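Local structure of subtilase cytotoxin, subunit B (Escherichia coli, 3DWA) at residues 74-79 and 95-100; 9-14 and 34-39; 28-33 and 59-64. The protein forms the pentameric B part of an AB5 toxin and probably binds host-cell glycans, bringing the catalytic A subunit to its target cell. All coordinates share one frame; numbering follows the deposited sequence.

Overall arrangement
The three contacts belong to one strongly curved antiparallel sheet and the helix 57-70 packed against it, the architecture of an OB-fold AB5 toxin B subunit. Interaction 2 closes first along the chain, joining 9-14 to 34-39. Interaction 3 (28-33 with 59-64) starts inside it, so the two alternate; their centres are about 17 Å apart and both use strand 27-35. Interaction 1 (74-79 with 95-100) follows both. Its centre is about 11 Å from that of interaction 2 and about 10 Å from that of interaction 3. Strand 10-12 pairs with strand 73-79. Interactions 1 and 3 both touch one neighbouring subunit, and interaction 3 a second one, so core packing and pentamer contacts share these elements.

Interaction 1 (74-79 and 95-100); sequences VRIYYE and NALVGL
Tyr-77 and Leu-100 give up the most surface where strands 73-79 and 96-102 run antiparallel. With CG anti to its carbonyl carbon (chi1 -65°), beside the backbone N, Tyr-77 turns the CD2 edge of its ring to the other strand. CD2 lies 3.3 Å from Gly-99 C, and Leu-100 N is also near the ring plane. The CG of Arg-75 lies over one ring face, offset toward the rim. Val-98 and Gly-99 both face Tyr-77, a classic beta bulge. Within it Val-98 N gives a 2.8 Å hydrogen bond to Tyr-77 O, and Tyr-77 N bonds to Gly-99 O at 3.1 Å. Val-98 CG2 packs 3.7 Å from Tyr-77 CB. Leu-100 lies beside Ile-76, pointing the same way, with CD2 3.9 Å from Ile-76 CG1. Leu-97 crosses Ile-76 at about a right angle, CD1 to CG2. Glu-79 pairs with Ala-96 through two backbone bonds; the one from Glu-79 N to Ala-96 O is 2.9 Å. The Tyr-77 hydroxyl bonds to the carbonyl of Pro-112, and the Glu-79 carboxylate forms salt bridges with Arg-7 and Arg-114. Leu-97 and Leu-100 rest on helix 57-70, and Leu-97 also meets strands 27-35 and 41-47. Strand 73-79 pairs in addition with strands 10-12 and 14-24, while Leu-100 pairs with a strand of a neighbouring subunit, so the sheet continues across the interface.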
# COMPACT_ATOMS: atom_id res chain seq x y z
N VAL C 74 16.42 -1.43 14.52
CA VAL C 74 15.15 -2.07 14.91
C VAL C 74 15.45 -3.39 15.66
O VAL C 74 16.59 -3.88 15.64
CB VAL C 74 14.20 -2.30 13.68
CG1 VAL C 74 13.90 -0.93 12.99
CG2 VAL C 74 14.82 -3.29 12.66
N ARG C 75 14.44 -3.90 16.35
CA ARG C 75 14.52 -5.21 16.98
C ARG C 75 13.84 -6.17 16.05
O ARG C 75 12.73 -5.87 15.60
CB ARG C 75 13.77 -5.20 18.31
CG ARG C 75 13.63 -6.58 18.98
CD ARG C 75 13.16 -6.42 20.39
NE ARG C 75 14.15 -5.81 21.28
CZ ARG C 75 13.88 -5.42 22.54
NH1 ARG C 75 12.66 -5.57 23.05
NH2 ARG C 75 14.83 -4.86 23.29
N ILE C 76 14.51 -7.28 15.76
CA ILE C 76 13.96 -8.39 15.01
C ILE C 76 13.61 -9.47 16.01
O ILE C 76 14.46 -9.89 16.80
CB ILE C 76 14.97 -8.94 13.93
CG1 ILE C 76 14.84 -8.14 12.62
CG2 ILE C 76 14.63 -10.34 13.48
CD1 ILE C 76 15.23 -6.72 12.70
N TYR C 77 12.34 -9.91 15.99
CA TYR C 77 11.87 -11.05 16.78
C TYR C 77 11.73 -12.26 15.89
O TYR C 77 11.10 -12.19 14.84
CB TYR C 77 10.48 -10.78 17.31
CG TYR C 77 10.36 -9.68 18.30
CD1 TYR C 77 10.42 -9.94 19.67
CD2 TYR C 77 10.13 -8.36 17.88
CE1 TYR C 77 10.26 -8.88 20.60
CE2 TYR C 77 9.98 -7.33 18.79
CZ TYR C 77 10.03 -7.61 20.15
OH TYR C 77 9.88 -6.56 21.02
N TYR C 78 12.31 -13.38 16.32
CA TYR C 78 12.40 -14.55 15.45
C TYR C 78 12.13 -15.85 16.23
O TYR C 78 12.25 -15.90 17.45
CB TYR C 78 13.77 -14.58 14.73
CG TYR C 78 14.93 -14.94 15.67
CD1 TYR C 78 15.37 -16.24 15.79
CD2 TYR C 78 15.54 -13.97 16.46
CE1 TYR C 78 16.40 -16.59 16.67
CE2 TYR C 78 16.58 -14.29 17.35
CZ TYR C 78 16.99 -15.61 17.45
OH TYR C 78 18.01 -15.96 18.30
N GLU C 79 11.78 -16.90 15.51
CA GLU C 79 11.69 -18.22 16.08
C GLU C 79 12.54 -19.20 15.27
O GLU C 79 12.26 -19.41 14.11
CB GLU C 79 10.26 -18.70 16.14
CG GLU C 79 10.21 -20.13 16.50
CD GLU C 79 8.97 -20.48 17.22
OE1 GLU C 79 8.00 -20.92 16.55
OE2 GLU C 79 8.97 -20.26 18.46
N ASN C 95 14.86 -19.54 10.57
CA ASN C 95 14.17 -18.56 11.42
C ASN C 95 12.91 -17.99 10.81
O ASN C 95 12.95 -17.45 9.71
CB ASN C 95 15.07 -17.39 11.85
CG ASN C 95 16.34 -17.83 12.62
OD1 ASN C 95 16.38 -18.90 13.23
ND2 ASN C 95 17.39 -16.99 12.54
N ALA C 96 11.80 -18.06 11.55
CA ALA C 96 10.62 -17.28 11.21
C ALA C 96 10.75 -15.91 11.82
O ALA C 96 11.22 -15.77 12.94
CB ALA C 96 9.33 -17.98 11.74
N LEU C 97 10.35 -14.89 11.05
CA LEU C 97 10.16 -13.52 11.55
C LEU C 97 8.81 -13.43 12.25
O LEU C 97 7.77 -13.79 11.67
CB LEU C 97 10.20 -12.54 10.36
CG LEU C 97 10.16 -11.04 10.71
CD1 LEU C 97 11.19 -10.65 11.77
CD2 LEU C 97 10.23 -10.15 9.43
N VAL C 98 8.80 -12.95 13.48
CA VAL C 98 7.60 -13.01 14.29
C VAL C 98 7.23 -11.67 14.86
O VAL C 98 6.22 -11.55 15.56
CB VAL C 98 7.63 -14.19 15.38
CG1 VAL C 98 8.03 -15.50 14.73
CG2 VAL C 98 8.54 -13.89 16.61
N GLY C 99 8.01 -10.64 14.53
CA GLY C 99 7.76 -9.33 15.07
C GLY C 99 8.87 -8.33 14.79
O GLY C 99 9.98 -8.73 14.44
N LEU C 100 8.58 -7.04 14.97
CA LEU C 100 9.57 -5.95 14.76
C LEU C 100 9.22 -4.80 15.68
O LEU C 100 8.03 -4.59 15.98
CB LEU C 100 9.49 -5.43 13.31
CG LEU C 100 9.83 -6.35 12.13
CD1 LEU C 100 9.20 -5.91 10.80
CD2 LEU C 100 11.39 -6.46 11.99

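Interaction 2 (9-14 and 34-39)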
# COMPACT_ATOMS: atom_id res chain seq x y z
N GLY C 9 13.85 -15.90 19.95
CA GLY C 9 14.89 -14.99 20.41
C GLY C 9 14.58 -13.61 19.83
O GLY C 9 13.57 -13.41 19.13
N MSE C 10 15.47 -12.67 20.07
CA MSE C 10 15.34 -11.36 19.45
C MSE C 10 16.74 -10.81 19.25
O MSE C 10 17.67 -11.27 19.90
CB MSE C 10 14.55 -10.43 20.35
CG MSE C 10 15.15 -10.34 21.72
SE MSE C 10 14.10 -9.15 22.75
CE MSE C 10 15.21 -8.93 24.34
N PHE C 11 16.90 -9.86 18.32
CA PHE C 11 18.17 -9.14 18.18
C PHE C 11 17.81 -7.69 18.14
O PHE C 11 16.94 -7.29 17.33
CB PHE C 11 18.90 -9.56 16.90
CG PHE C 11 19.51 -10.93 16.98
CD1 PHE C 11 20.64 -11.16 17.74
CD2 PHE C 11 18.93 -11.99 16.34
CE1 PHE C 11 21.20 -12.43 17.84
CE2 PHE C 11 19.49 -13.27 16.43
CZ PHE C 11 20.63 -13.48 17.20
N SER C 12 18.43 -6.90 19.02
CA SER C 12 18.12 -5.48 19.12
C SER C 12 19.15 -4.65 18.40
O SER C 12 20.29 -5.14 18.21
CB SER C 12 18.02 -5.02 20.57
OG SER C 12 17.12 -5.83 21.25
N GLY C 13 18.73 -3.43 18.00
CA GLY C 13 19.59 -2.47 17.27
C GLY C 13 20.16 -2.97 15.94
O GLY C 13 21.34 -2.70 15.58
N VAL C 14 19.33 -3.70 15.21
CA VAL C 14 19.65 -4.27 13.93
C VAL C 14 19.28 -3.31 12.80
O VAL C 14 18.17 -2.73 12.81
CB VAL C 14 18.83 -5.58 13.81
CG1 VAL C 14 18.89 -6.22 12.43
CG2 VAL C 14 19.28 -6.54 14.91
N GLY C 34 19.85 -8.56 8.55
CA GLY C 34 20.21 -7.34 9.24
C GLY C 34 21.54 -7.50 9.94
O GLY C 34 21.97 -8.62 10.15
N LYS C 35 22.19 -6.38 10.26
CA LYS C 35 23.47 -6.36 10.98
C LYS C 35 23.33 -5.64 12.34
O LYS C 35 22.83 -4.52 12.42
CB LYS C 35 24.52 -5.58 10.19
CG LYS C 35 25.00 -6.15 8.88
CD LYS C 35 26.09 -7.16 9.09
CE LYS C 35 26.51 -7.69 7.73
NZ LYS C 35 27.20 -9.01 7.88
N GLN C 36 23.82 -6.27 13.38
CA GLN C 36 23.96 -5.60 14.67
C GLN C 36 25.20 -4.72 14.68
O GLN C 36 25.93 -4.71 13.69
CB GLN C 36 24.01 -6.64 15.79
CG GLN C 36 22.73 -7.45 15.81
CD GLN C 36 22.59 -8.30 17.02
OE1 GLN C 36 22.93 -9.48 17.00
NE2 GLN C 36 22.06 -7.72 18.10
N SER C 37 25.43 -4.01 15.80
CA SER C 37 26.54 -3.03 15.96
C SER C 37 27.85 -3.33 15.23
O SER C 37 28.51 -2.40 14.75
CB SER C 37 26.66 -2.50 17.37
OG SER C 37 25.54 -1.64 17.53
N ALA C 38 28.29 -4.59 15.16
CA ALA C 38 29.36 -5.26 15.87
C ALA C 38 29.72 -5.98 14.54
O ALA C 38 30.81 -6.49 14.33
CB ALA C 38 28.88 -6.24 16.91
N GLY C 39 28.76 -5.95 13.60
CA GLY C 39 28.94 -6.41 12.22
C GLY C 39 28.51 -7.83 11.93
O GLY C 39 28.76 -8.36 10.85
O HOH W 1 20.59 -8.28 20.63
O HOH W 2 23.22 -3.91 17.53
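Gln-36 reaches across to Phe-11, and the two side chains cross at about a right angle, with amide and ring planes 71° apart. The amide oxygen OE1 of Gln-36 comes nearest to Phe-11 CD1 and lies oblique to the ring; Gln-36 CD is 3.5 Å from Phe-11 CD1. The Gln-36 chain is extended beyond CG (chi2 -169°), which carries CD outward toward Phe-11. Its NE2 donates to Ser-12 O at 3.1 Å, in the carbonyl plane. The same nitrogen donates to a water that also accepts from Ser-12 N, so two partners hold the amide group. Val-14 CG2 meets the stem of the same side chain, 3.7 Å from Gln-36 CG. The other branch, Val-14 CG1, lies 3.6 Å from Gly-34 CA, where there is no side chain to obstruct it. A second water takes the Ser-37 N-H and lies 3.0 Å from Gly-13 O. The Phe-11 ring also meets Tyr-78, the planes nearly parallel. Phe-11 and Val-14 both pack on Ile-42 of strand 41-47. The chain turns a corner at Gly-13, whose phi is positive. Gly-13 and Val-14 both face Val-74, the arrangement of a G1 beta bulge, here at the bend between strands 10-12 and 14-24.

Interaction 3 (28-33 and 59-64)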
# COMPACT_ATOMS: atom_id res chain seq x y z
N PRO C 28 3.91 -17.18 -1.26
CA PRO C 28 4.91 -16.13 -1.29
C PRO C 28 5.68 -16.08 0.04
O PRO C 28 5.10 -16.36 1.09
CB PRO C 28 4.06 -14.86 -1.43
CG PRO C 28 2.74 -15.22 -0.85
CD PRO C 28 2.54 -16.62 -1.31
N TYR C 29 6.98 -15.76 -0.00
CA TYR C 29 7.75 -15.48 1.24
C TYR C 29 8.71 -14.31 1.01
O TYR C 29 8.95 -13.91 -0.13
CB TYR C 29 8.56 -16.72 1.73
CG TYR C 29 9.74 -17.03 0.84
CD1 TYR C 29 11.00 -16.42 1.05
CD2 TYR C 29 9.61 -17.92 -0.18
CE1 TYR C 29 12.07 -16.68 0.20
CE2 TYR C 29 10.65 -18.21 -1.02
CZ TYR C 29 11.89 -17.60 -0.82
OH TYR C 29 12.89 -17.89 -1.69
N PHE C 30 9.24 -13.75 2.10
CA PHE C 30 10.36 -12.81 2.00
C PHE C 30 11.32 -13.14 3.15
O PHE C 30 10.93 -13.76 4.15
CB PHE C 30 9.88 -11.32 2.00
CG PHE C 30 9.47 -10.80 3.36
CD1 PHE C 30 10.39 -10.11 4.16
CD2 PHE C 30 8.16 -10.98 3.83
CE1 PHE C 30 10.03 -9.67 5.45
CE2 PHE C 30 7.79 -10.55 5.09
CZ PHE C 30 8.72 -9.87 5.90
N CYS C 31 12.57 -12.75 3.00
CA CYS C 31 13.59 -12.99 3.99
C CYS C 31 14.34 -11.66 4.09
O CYS C 31 14.57 -11.00 3.09
CB CYS C 31 14.51 -14.16 3.55
SG CYS C 31 15.70 -14.72 4.86
N ILE C 32 14.68 -11.25 5.31
CA ILE C 32 15.54 -10.07 5.49
C ILE C 32 16.87 -10.48 6.11
O ILE C 32 16.96 -11.49 6.77
CB ILE C 32 14.87 -9.02 6.40
CG1 ILE C 32 14.44 -9.67 7.72
CG2 ILE C 32 13.67 -8.37 5.68
CD1 ILE C 32 13.82 -8.70 8.70
N GLU C 33 17.92 -9.69 5.87
CA GLU C 33 19.14 -9.84 6.63
C GLU C 33 19.40 -8.51 7.31
O GLU C 33 19.12 -7.44 6.76
CB GLU C 33 20.31 -10.27 5.75
CG GLU C 33 21.65 -10.48 6.48
CD GLU C 33 22.83 -9.95 5.65
OE1 GLU C 33 22.98 -10.39 4.47
OE2 GLU C 33 23.57 -9.08 6.15
N THR C 59 1.64 -7.72 7.29
CA THR C 59 2.08 -6.68 8.23
C THR C 59 3.62 -6.63 8.32
O THR C 59 4.22 -5.57 8.28
CB THR C 59 1.51 -6.91 9.66
OG1 THR C 59 0.08 -6.89 9.60
CG2 THR C 59 1.93 -5.80 10.64
N LEU C 60 4.22 -7.79 8.45
CA LEU C 60 5.66 -7.94 8.55
C LEU C 60 6.36 -7.48 7.28
O LEU C 60 7.36 -6.77 7.36
CB LEU C 60 6.04 -9.39 8.89
CG LEU C 60 5.72 -9.82 10.34
CD1 LEU C 60 6.08 -11.25 10.40
CD2 LEU C 60 6.47 -9.03 11.40
N TYR C 61 5.81 -7.87 6.13
CA TYR C 61 6.34 -7.45 4.86
C TYR C 61 6.42 -5.92 4.73
O TYR C 61 7.46 -5.40 4.36
CB TYR C 61 5.56 -8.05 3.69
CG TYR C 61 6.04 -7.47 2.39
CD1 TYR C 61 7.22 -7.88 1.83
CD2 TYR C 61 5.33 -6.43 1.76
CE1 TYR C 61 7.70 -7.32 0.66
CE2 TYR C 61 5.78 -5.86 0.57
CZ TYR C 61 6.98 -6.34 0.03
OH TYR C 61 7.45 -5.83 -1.15
N ASN C 62 5.29 -5.23 4.99
CA ASN C 62 5.19 -3.81 4.86
C ASN C 62 6.11 -3.14 5.86
O ASN C 62 6.78 -2.18 5.52
CB ASN C 62 3.73 -3.32 5.07
CG ASN C 62 2.93 -3.12 3.74
OD1 ASN C 62 3.21 -3.73 2.68
ND2 ASN C 62 1.92 -2.24 3.82
N GLN C 63 6.07 -3.62 7.11
CA GLN C 63 6.93 -3.07 8.15
C GLN C 63 8.45 -3.25 7.88
O GLN C 63 9.24 -2.29 8.00
CB GLN C 63 6.53 -3.62 9.53
CG GLN C 63 6.98 -2.76 10.67
CD GLN C 63 6.37 -1.38 10.63
OE1 GLN C 63 7.06 -0.37 10.62
NE2 GLN C 63 5.07 -1.33 10.55
N ALA C 64 8.86 -4.45 7.51
CA ALA C 64 10.27 -4.74 7.16
C ALA C 64 10.79 -3.91 5.97
O ALA C 64 11.92 -3.40 5.98
CB ALA C 64 10.47 -6.21 6.91
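Helix 57-70 packs over the curved sheet, and Phe-30 of strand 27-35 is the main side chain meeting it. Phe-30 CG sits between the backbone N and the carbonyl carbon (chi1 76°), and the ring projects toward the helix. Its far end, CE2 and CZ, lies against the helix backbone at Leu-60 and Tyr-61, with Phe-30 CE2 3.4 Å from Tyr-61 CA. The two rings form a T-shaped pair: an edge of Tyr-61 is turned to a face of Phe-30, with centroids 5.5 Å apart and planes at 75°. Tyr-61 CD1 lies over that face, offset toward the rim. Ala-64, about one turn further along the helix, places CB 3.8 Å from Phe-30 CE1 and 4.1 Å from Ile-32 CG2. Leu-60 CB touches Phe-30 CZ at 4.0 Å. No hydrogen bond crosses the contact; it is buried apolar packing. Phe-30 also meets the ring of Phe-19. Cys-31, between the two inward-pointing residues, forms a disulfide with Cys-45 of strand 41-47. Tyr-61 packs on Asn-62 of a neighbouring subunit, so the helix serves the subunit interface as well as the core. The helix packed against the strongly curved antiparallel sheet is consistent with the OB fold of AB5 toxin B subunits.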